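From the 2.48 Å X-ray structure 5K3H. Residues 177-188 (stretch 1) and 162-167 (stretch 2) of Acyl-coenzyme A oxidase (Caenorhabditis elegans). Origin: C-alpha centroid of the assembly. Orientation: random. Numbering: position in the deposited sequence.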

# COMPACT_ATOMS: atom_id res chain seq x y z
N VAL B 177 -10.84 -18.80 -37.68
CA VAL B 177 -10.33 -19.86 -36.82
C VAL B 177 -9.50 -19.16 -35.75
O VAL B 177 -8.45 -18.60 -36.04
CB VAL B 177 -9.47 -20.87 -37.60
CG1 VAL B 177 -8.69 -21.74 -36.67
CG2 VAL B 177 -10.30 -21.71 -38.58
N LEU B 178 -9.97 -19.17 -34.50
CA LEU B 178 -9.26 -18.54 -33.40
C LEU B 178 -8.28 -19.55 -32.81
O LEU B 178 -8.62 -20.73 -32.69
CB LEU B 178 -10.23 -18.06 -32.32
CG LEU B 178 -10.87 -16.66 -32.40
CD1 LEU B 178 -11.23 -16.25 -33.80
CD2 LEU B 178 -12.13 -16.65 -31.55
N HIS B 179 -7.07 -19.10 -32.49
CA HIS B 179 -6.11 -20.06 -31.97
C HIS B 179 -5.17 -19.45 -30.94
O HIS B 179 -4.70 -18.32 -31.10
CB HIS B 179 -5.28 -20.68 -33.09
CG HIS B 179 -4.53 -21.89 -32.67
ND1 HIS B 179 -5.14 -23.02 -32.16
CD2 HIS B 179 -3.20 -22.15 -32.64
CE1 HIS B 179 -4.23 -23.92 -31.85
NE2 HIS B 179 -3.04 -23.41 -32.13
N THR B 180 -4.88 -20.22 -29.90
CA THR B 180 -3.91 -19.82 -28.89
C THR B 180 -2.67 -20.69 -29.06
O THR B 180 -2.65 -21.84 -28.60
CB THR B 180 -4.51 -19.98 -27.49
OG1 THR B 180 -5.71 -19.20 -27.41
CG2 THR B 180 -3.54 -19.51 -26.41
N PRO B 181 -1.63 -20.21 -29.75
CA PRO B 181 -0.53 -21.12 -30.10
C PRO B 181 0.33 -21.52 -28.91
O PRO B 181 0.81 -22.66 -28.89
CB PRO B 181 0.26 -20.32 -31.14
CG PRO B 181 -0.10 -18.92 -30.96
CD PRO B 181 -1.52 -18.91 -30.44
N LYS B 182 0.45 -20.70 -27.88
CA LYS B 182 1.31 -21.02 -26.74
C LYS B 182 0.62 -20.62 -25.46
O LYS B 182 -0.39 -19.92 -25.45
CB LYS B 182 2.64 -20.26 -26.72
CG LYS B 182 3.64 -20.59 -27.73
CD LYS B 182 4.90 -19.78 -27.42
CE LYS B 182 4.80 -18.31 -27.81
NZ LYS B 182 6.07 -17.58 -27.51
N ILE B 183 1.21 -21.11 -24.36
CA ILE B 183 0.75 -20.76 -23.02
C ILE B 183 0.69 -19.25 -22.84
O ILE B 183 -0.30 -18.71 -22.35
CB ILE B 183 1.64 -21.43 -21.96
CG1 ILE B 183 1.10 -21.17 -20.55
CG2 ILE B 183 3.10 -20.99 -22.07
CD1 ILE B 183 1.64 -22.14 -19.51
N THR B 184 1.74 -18.54 -23.29
CA THR B 184 1.81 -17.09 -23.11
C THR B 184 0.76 -16.34 -23.92
O THR B 184 0.61 -15.13 -23.72
CB THR B 184 3.21 -16.56 -23.49
OG1 THR B 184 3.54 -16.93 -24.83
CG2 THR B 184 4.28 -17.07 -22.55
N ALA B 185 0.07 -17.03 -24.84
CA ALA B 185 -0.97 -16.46 -25.68
C ALA B 185 -2.35 -16.57 -25.06
O ALA B 185 -3.30 -16.00 -25.60
CB ALA B 185 -1.00 -17.14 -27.06
N LEU B 186 -2.50 -17.31 -23.97
CA LEU B 186 -3.76 -17.32 -23.25
C LEU B 186 -4.22 -15.90 -23.01
O LEU B 186 -3.41 -15.04 -22.66
CB LEU B 186 -3.61 -18.03 -21.91
CG LEU B 186 -3.46 -19.55 -21.85
CD1 LEU B 186 -2.91 -19.98 -20.50
CD2 LEU B 186 -4.80 -20.28 -22.19
N LYS B 187 -5.50 -15.63 -23.25
CA LYS B 187 -6.08 -14.46 -22.63
C LYS B 187 -5.99 -14.65 -21.12
O LYS B 187 -6.18 -15.76 -20.62
CB LYS B 187 -7.53 -14.26 -23.08
CG LYS B 187 -7.70 -14.00 -24.58
CD LYS B 187 -6.66 -13.00 -25.03
CE LYS B 187 -6.91 -12.44 -26.42
NZ LYS B 187 -5.85 -11.45 -26.77
N TRP B 188 -5.62 -13.58 -20.40
CA TRP B 188 -5.30 -13.67 -18.97
C TRP B 188 -5.54 -12.30 -18.38
O TRP B 188 -5.02 -11.32 -18.92
CB TRP B 188 -3.86 -14.13 -18.74
CG TRP B 188 -3.57 -14.63 -17.33
CD1 TRP B 188 -3.37 -13.87 -16.20
CD2 TRP B 188 -3.45 -16.00 -16.91
NE1 TRP B 188 -3.15 -14.69 -15.11
CE2 TRP B 188 -3.19 -16.00 -15.52
CE3 TRP B 188 -3.54 -17.23 -17.57
CZ2 TRP B 188 -3.02 -17.17 -14.79
CZ3 TRP B 188 -3.38 -18.39 -16.84
CH2 TRP B 188 -3.12 -18.35 -15.46
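Stretch 2 (162-167) NLETTA

Stretch 2 runs antiparallel to stretch 1, first as a loop and then, at T166 and A167, as a strand beside V177 to H179. The register is plain from the CA atoms: L178 CA lies 4.4 Å from A167 CA, H179 CA 5.3 Å from T166 CA, and T180 CA 5.0 Å from T165 CA. Past T180 the first stretch turns back through a 3-10 segment, so that E164 meets A185, CA to CA at 5.0 Å.

The strand pairing rests on one hydrogen-bonded pair, H179 with T166, which satisfies both of its backbone donors and both of its acceptors. H179 N donates to T166 O at 2.9 Å, and T166 N donates to H179 O at 3.1 Å with a nearly straight angle of 168°. The same carbonyls also take CA-H...O contacts, T165 CA to H179 O at 3.5 Å and L178 CA to T166 O at 3.2 Å. A third such contact, A167 CA to V177 O at 3.4 Å, carries the pattern along the strand. V177 O has its conventional donor in a water, whose oxygen lies 2.7 Å away; that water also hydrogen-bonds T166 OG1 at 2.7 Å, so one solvent molecule joins a backbone acceptor to a side-chain hydroxyl across the contact.

Side chains alternate between the faces. L178 and A167 share one, where L178 CD1 packs on A167 CB at 3.7 Å; H179 and T166 share the other, with H179 CB 3.7 Å from T166 OG1, while the end of the histidine leads away and its ND1 is bonded elsewhere in the structure.

Beyond the strands, E164 is the polar anchor, with more area covered by the opposing stretch than any other residue here. Its CB points toward stretch 1 and meets A185 CB at 3.4 Å, while its carboxylate reaches T184, whose OG1 donates to E164 OE1 at 2.8 Å. K182 NZ adds a long salt bridge to E164 OE1, 3.8 Å away, so charge supplements a short, neutral-donor hydrogen bond. The turn that presents these groups is held internally: A185 N donates to K182 O at 3.0 Å and L186 N to I183 O at 3.1 Å.

T165 is buried, and its OG1 sits 3.0 Å from A185 O and 3.7 Å from K187 CE, its hydrogen bonding satisfied elsewhere in the structure. The rule to read is economical: paired backbone bonds set the register, water serves the carbonyl of V177, and one carboxylate ties down the returning turn.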

# COMPACT_ATOMS: atom_id res chain seq x y z
N ASN B 162 2.00 -6.99 -30.04
CA ASN B 162 2.73 -8.20 -29.71
C ASN B 162 1.84 -9.30 -29.15
O ASN B 162 2.36 -10.29 -28.61
CB ASN B 162 3.87 -7.88 -28.73
CG ASN B 162 4.95 -6.97 -29.35
OD1 ASN B 162 5.23 -5.86 -28.85
ND2 ASN B 162 5.54 -7.44 -30.45
N LEU B 163 0.52 -9.17 -29.27
CA LEU B 163 -0.39 -10.25 -28.92
C LEU B 163 -0.13 -11.50 -29.77
O LEU B 163 0.34 -11.42 -30.91
CB LEU B 163 -1.84 -9.79 -29.08
CG LEU B 163 -2.27 -8.65 -28.16
CD1 LEU B 163 -3.65 -8.15 -28.54
CD2 LEU B 163 -2.27 -9.12 -26.72
N GLU B 164 -0.44 -12.66 -29.20
CA GLU B 164 -0.22 -13.93 -29.89
C GLU B 164 -1.48 -14.64 -30.38
O GLU B 164 -1.40 -15.49 -31.26
CB GLU B 164 0.59 -14.87 -29.00
CG GLU B 164 2.05 -14.48 -28.85
CD GLU B 164 2.69 -15.08 -27.61
OE1 GLU B 164 2.53 -16.30 -27.39
OE2 GLU B 164 3.34 -14.34 -26.85
N THR B 165 -2.64 -14.30 -29.83
CA THR B 165 -3.86 -14.98 -30.27
C THR B 165 -4.15 -14.63 -31.73
O THR B 165 -4.10 -13.46 -32.12
CB THR B 165 -5.02 -14.59 -29.36
OG1 THR B 165 -4.72 -15.00 -28.02
CG2 THR B 165 -6.33 -15.27 -29.85
N THR B 166 -4.43 -15.64 -32.55
CA THR B 166 -4.70 -15.41 -33.97
C THR B 166 -6.15 -15.70 -34.32
O THR B 166 -6.84 -16.49 -33.65
CB THR B 166 -3.78 -16.22 -34.88
OG1 THR B 166 -3.86 -17.61 -34.53
CG2 THR B 166 -2.31 -15.73 -34.79
N ALA B 167 -6.64 -14.97 -35.32
CA ALA B 167 -7.91 -15.23 -35.97
C ALA B 167 -7.60 -15.33 -37.45
O ALA B 167 -7.36 -14.31 -38.10
CB ALA B 167 -8.93 -14.13 -35.69
O HOH W 1 -5.73 -18.68 -36.18